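Local coordinates for SAM-dependent methyltransferase (Anabaena variabilis ATCC 29413, PDB 3GGD), which probably transfers a methyl group from S-adenosyl-L-methionine to an acceptor and binds the product S-adenosyl-L-homocysteine, at residues G167-D170 against F171-L175; G197-A201 against E202-L206. All coordinates share one frame; numbering follows the deposited sequence.

Interaction 1. Residues G167-D170 against F171-L175. With SO4 (sulfate ion), chain G.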
loop_
_atom_site.group_PDB
_atom_site.type_symbol
_atom_site.label_atom_id
_atom_site.label_comp_id
_atom_site.label_asym_id
_atom_site.label_seq_id
_atom_site.Cartn_x
_atom_site.Cartn_y
_atom_site.Cartn_z
ATOM N N GLY A 167 -7.180 -3.436 -15.316
ATOM C CA GLY A 167 -8.242 -4.416 -15.150
ATOM C C GLY A 167 -8.917 -4.298 -13.806
ATOM O O GLY A 167 -9.971 -4.853 -13.597
ATOM N N CYS A 168 -8.332 -3.531 -12.902
ATOM C CA CYS A 168 -8.911 -3.383 -11.564
ATOM C C CYS A 168 -10.393 -2.995 -11.580
ATOM O O CYS A 168 -11.210 -3.610 -10.895
ATOM C CB CYS A 168 -8.129 -2.330 -10.763
ATOM S SG CYS A 168 -8.915 -1.913 -9.120
ATOM N N ILE A 169 -10.719 -1.936 -12.317
ATOM C CA ILE A 169 -12.087 -1.393 -12.324
ATOM C C ILE A 169 -13.048 -2.373 -13.014
ATOM O O ILE A 169 -14.148 -2.591 -12.526
ATOM C CB ILE A 169 -12.131 0.059 -12.928
ATOM C CG1 ILE A 169 -11.240 1.021 -12.095
ATOM C CG2 ILE A 169 -13.581 0.586 -13.097
ATOM C CD1 ILE A 169 -11.509 1.100 -10.596
ATOM N N ASP A 170 -12.628 -2.971 -14.128
ATOM C CA ASP A 170 -13.426 -4.002 -14.756
ATOM C C ASP A 170 -13.690 -5.193 -13.816
ATOM O O ASP A 170 -14.765 -5.757 -13.791
ATOM C CB ASP A 170 -12.712 -4.542 -15.977
ATOM C CG ASP A 170 -12.740 -3.579 -17.171
ATOM O OD1 ASP A 170 -13.520 -2.589 -17.185
ATOM O OD2 ASP A 170 -11.962 -3.850 -18.114
ATOM N N PHE A 171 -12.672 -5.593 -13.081
ATOM C CA PHE A 171 -12.790 -6.691 -12.150
ATOM C C PHE A 171 -13.914 -6.420 -11.141
ATOM O O PHE A 171 -14.807 -7.245 -10.946
ATOM C CB PHE A 171 -11.460 -6.888 -11.407
ATOM C CG PHE A 171 -11.539 -7.909 -10.310
ATOM C CD1 PHE A 171 -11.343 -9.252 -10.583
ATOM C CD2 PHE A 171 -11.840 -7.523 -9.018
ATOM C CE1 PHE A 171 -11.434 -10.200 -9.567
ATOM C CE2 PHE A 171 -11.948 -8.457 -8.011
ATOM C CZ PHE A 171 -11.747 -9.810 -8.302
ATOM N N PHE A 172 -13.866 -5.252 -10.511
ATOM C CA PHE A 172 -14.888 -4.918 -9.523
ATOM C C PHE A 172 -16.277 -4.710 -10.142
ATOM O O PHE A 172 -17.285 -5.133 -9.575
ATOM C CB PHE A 172 -14.468 -3.732 -8.661
ATOM C CG PHE A 172 -13.424 -4.073 -7.662
ATOM C CD1 PHE A 172 -13.695 -4.981 -6.656
ATOM C CD2 PHE A 172 -12.176 -3.484 -7.713
ATOM C CE1 PHE A 172 -12.738 -5.321 -5.754
ATOM C CE2 PHE A 172 -11.185 -3.812 -6.795
ATOM C CZ PHE A 172 -11.456 -4.712 -5.806
ATOM N N ASN A 173 -16.331 -4.077 -11.306
ATOM C CA ASN A 173 -17.588 -3.910 -11.994
ATOM C C ASN A 173 -18.200 -5.234 -12.463
ATOM O O ASN A 173 -19.429 -5.333 -12.561
ATOM C CB ASN A 173 -17.455 -2.904 -13.166
ATOM C CG ASN A 173 -17.407 -1.437 -12.686
ATOM O OD1 ASN A 173 -17.858 -1.105 -11.568
ATOM N ND2 ASN A 173 -16.861 -0.563 -13.521
ATOM N N SER A 174 -17.381 -6.244 -12.755
ATOM C CA SER A 174 -17.938 -7.562 -13.127
ATOM C C SER A 174 -18.601 -8.206 -11.905
ATOM O O SER A 174 -19.603 -8.891 -12.029
ATOM C CB SER A 174 -16.872 -8.497 -13.695
ATOM O OG SER A 174 -16.264 -7.933 -14.839
ATOM N N LEU A 175 -18.037 -7.981 -10.723
ATOM C CA LEU A 175 -18.661 -8.481 -9.492
ATOM C C LEU A 175 -20.020 -7.804 -9.335
ATOM O O LEU A 175 -21.027 -8.461 -9.076
ATOM C CB LEU A 175 -17.789 -8.225 -8.266
ATOM C CG LEU A 175 -16.489 -9.036 -8.192
ATOM C CD1 LEU A 175 -15.679 -8.600 -6.979
ATOM C CD2 LEU A 175 -16.792 -10.538 -8.193
HETATM S S SO4 G . -9.575 -0.937 -15.710
HETATM O O1 SO4 G . -10.322 -2.138 -15.329
HETATM O O2 SO4 G . -10.322 -0.157 -16.711
HETATM O O3 SO4 G . -8.195 -1.275 -16.142
HETATM O O4 SO4 G . -9.470 -0.064 -14.537
#
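The Phe172 ring meets Cys168 SG at its edge, a sulfur-aromatic contact (SG to ring centroid 4.9 Å), while Phe171 CD2 stands 3.9 Å above the plane of the same ring, over its centre; Phe172 CE1 in turn lies at the edge of the Phe171 ring. These are the first two turns of helix 168-179, with Gly167 as N-cap. Cys168 SG, anti to the backbone N (chi1 173°), is directed toward the ring edge. With an alanine here instead of Phe172, the Cys168 sulfur and the Phe171 ring would probably lose their aromatic partner, and a gap would open beside Leu5, which touches the Phe172 side chain. A sulfate, probably from the crystallisation liquor, sits at the start of the helix: the backbone N atoms of Gly167, Ile169 and Asp170 each give it a hydrogen bond, that from Asp170 N to O1 measuring 2.7 Å and nearly straight (175°). Farther along, Asp170 O accepts from Ser174 N at 2.9 Å. Asn173 lies alongside Ile169, its OD1 accepting from Leu5 N and its ND2 3.5 Å from Ile169 CG2.

Interaction 2. Residues G197-A201 against E202-L206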
loop_
_atom_site.group_PDB
_atom_site.type_symbol
_atom_site.label_atom_id
_atom_site.label_comp_id
_atom_site.label_asym_id
_atom_site.label_seq_id
_atom_site.Cartn_x
_atom_site.Cartn_y
_atom_site.Cartn_z
ATOM N N GLY A 197 -8.027 2.258 -7.611
ATOM C CA GLY A 197 -7.598 2.731 -8.917
ATOM C C GLY A 197 -6.623 1.761 -9.551
ATOM O O GLY A 197 -6.578 0.574 -9.190
ATOM N N ILE A 198 -5.825 2.294 -10.485
ATOM C CA ILE A 198 -4.924 1.513 -11.363
ATOM C C ILE A 198 -3.483 2.059 -11.321
ATOM O O ILE A 198 -3.304 3.256 -11.492
ATOM C CB ILE A 198 -5.435 1.622 -12.837
ATOM C CG1 ILE A 198 -6.902 1.159 -12.963
ATOM C CG2 ILE A 198 -4.541 0.826 -13.818
ATOM C CD1 ILE A 198 -7.638 1.729 -14.202
ATOM N N PHE A 199 -2.468 1.201 -11.122
ATOM C CA PHE A 199 -1.076 1.612 -11.203
ATOM C C PHE A 199 -0.361 0.652 -12.165
ATOM O O PHE A 199 -0.500 -0.571 -12.048
ATOM C CB PHE A 199 -0.422 1.619 -9.819
ATOM C CG PHE A 199 0.874 2.357 -9.775
ATOM C CD1 PHE A 199 2.066 1.698 -10.034
ATOM C CD2 PHE A 199 0.900 3.704 -9.505
ATOM C CE1 PHE A 199 3.256 2.366 -10.008
ATOM C CE2 PHE A 199 2.097 4.410 -9.486
ATOM C CZ PHE A 199 3.279 3.736 -9.718
ATOM N N THR A 200 0.389 1.204 -13.111
ATOM C CA THR A 200 1.001 0.433 -14.188
ATOM C C THR A 200 2.507 0.670 -14.367
ATOM O O THR A 200 3.110 1.589 -13.757
ATOM C CB THR A 200 0.359 0.839 -15.519
ATOM O OG1 THR A 200 0.805 2.154 -15.850
ATOM C CG2 THR A 200 -1.195 0.845 -15.458
ATOM N N ALA A 201 3.109 -0.123 -15.250
ATOM C CA ALA A 201 4.503 0.046 -15.634
ATOM C C ALA A 201 4.675 1.454 -16.173
ATOM O O ALA A 201 5.710 2.089 -15.969
ATOM C CB ALA A 201 4.918 -0.990 -16.731
ATOM N N GLU A 202 3.680 1.956 -16.887
ATOM C CA GLU A 202 3.790 3.304 -17.447
ATOM C C GLU A 202 3.778 4.358 -16.331
ATOM O O GLU A 202 4.368 5.413 -16.494
ATOM C CB GLU A 202 2.704 3.599 -18.481
ATOM C CG GLU A 202 2.830 2.786 -19.776
ATOM C CD GLU A 202 2.547 1.254 -19.583
ATOM O OE1 GLU A 202 1.795 0.835 -18.632
ATOM O OE2 GLU A 202 3.113 0.465 -20.387
ATOM N N ASP A 203 3.130 4.066 -15.203
ATOM C CA ASP A 203 3.178 4.979 -14.063
ATOM C C ASP A 203 4.568 5.014 -13.421
ATOM O O ASP A 203 4.946 6.029 -12.851
ATOM C CB ASP A 203 2.113 4.651 -12.999
ATOM C CG ASP A 203 0.688 4.978 -13.465
ATOM O OD1 ASP A 203 0.447 6.078 -14.035
ATOM O OD2 ASP A 203 -0.203 4.122 -13.245
ATOM N N ILE A 204 5.304 3.901 -13.463
ATOM C CA ILE A 204 6.680 3.885 -12.938
ATOM C C ILE A 204 7.515 4.864 -13.791
ATOM O O ILE A 204 8.256 5.655 -13.264
ATOM C CB ILE A 204 7.348 2.507 -12.979
ATOM C CG1 ILE A 204 6.612 1.490 -12.093
ATOM C CG2 ILE A 204 8.847 2.637 -12.580
ATOM C CD1 ILE A 204 6.636 1.790 -10.632
ATOM N N GLU A 205 7.367 4.822 -15.098
ATOM C CA GLU A 205 8.076 5.765 -15.963
ATOM C C GLU A 205 7.650 7.221 -15.749
ATOM O O GLU A 205 8.478 8.141 -15.797
ATOM C CB GLU A 205 7.896 5.381 -17.425
ATOM C CG GLU A 205 8.535 6.350 -18.423
ATOM C CD GLU A 205 10.070 6.470 -18.287
ATOM O OE1 GLU A 205 10.726 5.529 -17.799
ATOM O OE2 GLU A 205 10.632 7.504 -18.714
ATOM N N LEU A 206 6.361 7.434 -15.505
ATOM C CA LEU A 206 5.802 8.767 -15.357
ATOM C C LEU A 206 6.309 9.401 -14.066
ATOM O O LEU A 206 6.782 10.534 -14.098
ATOM C CB LEU A 206 4.260 8.721 -15.361
ATOM C CG LEU A 206 3.467 10.015 -15.174
ATOM C CD1 LEU A 206 3.790 11.079 -16.251
ATOM C CD2 LEU A 206 1.939 9.735 -15.172
HETATM O O HOH W 1 -2.589 4.529 -14.183
#
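Phe199 lays one ring face over Asp203 CB, a CH-pi contact with CB 3.6 Å from the ring centroid and offset toward the rim. The phenyl and carboxylate planes are turned 40° apart. At the ring edge, in its plane, Ile204 CD1 comes to 3.5 Å from Phe199 CE1, the two side chains crossing at about a right angle. Phe199 CG, anti to the backbone N (chi1 -165°), carries the ring along the flank of the new helix, so that two successive helical residues meet its face and its edge. Next to this apolar contact, Thr200 and Asp203 form a capping box. Thr200 OG1 accepts from Asp203 N at 3.1 Å, and Asp203 OD2 accepts from Thr200 N at 3.0 Å, on the anti side of the carboxylate and 24° out of its plane. Thr200 O accepts from Ile204 N as the helical bonding begins. Glu202 OE1 and Asp203 OD2 both lie near the Thr200 hydroxyl, each as a weak bond at best. A water donates to Asp203 OD2 at 2.6 Å and to Ile198 O, tying the carboxylate back to the incoming loop; Arg142 NH1 also bonds to Ile198 O and makes a long, weak ion pair with OD2. Helix 201-207 thus starts against the sheet: Phe199 packs on Leu161 of strand 158-164 and Phe238 of strand 237-244, meets the ring of Phe134, and Ile204 reaches Ile242 and Ile213, the latter on strand 211-217.

Both interactions are helix starts, but interaction 1 opens helix 168-179 at the periphery of the Rossmann-like methyltransferase fold, whereas interaction 2 opens helix 201-207 against its central sheet. Both are partly buried, with the centre of interaction 1 about 19 Å from the centre of the chain and that of interaction 2 about 14 Å. At 167-175 backbone N-H groups at the start of the helix turn to a sulfate; at 197-206 the protein supplies its own cap, from a threonine and an aspartate. Aromatic rings serve both, with sulfur at a ring edge in one and a methylene over a ring face in the other. The two touch directly, Cys168 SG lying 3.4 Å from Gly197 O.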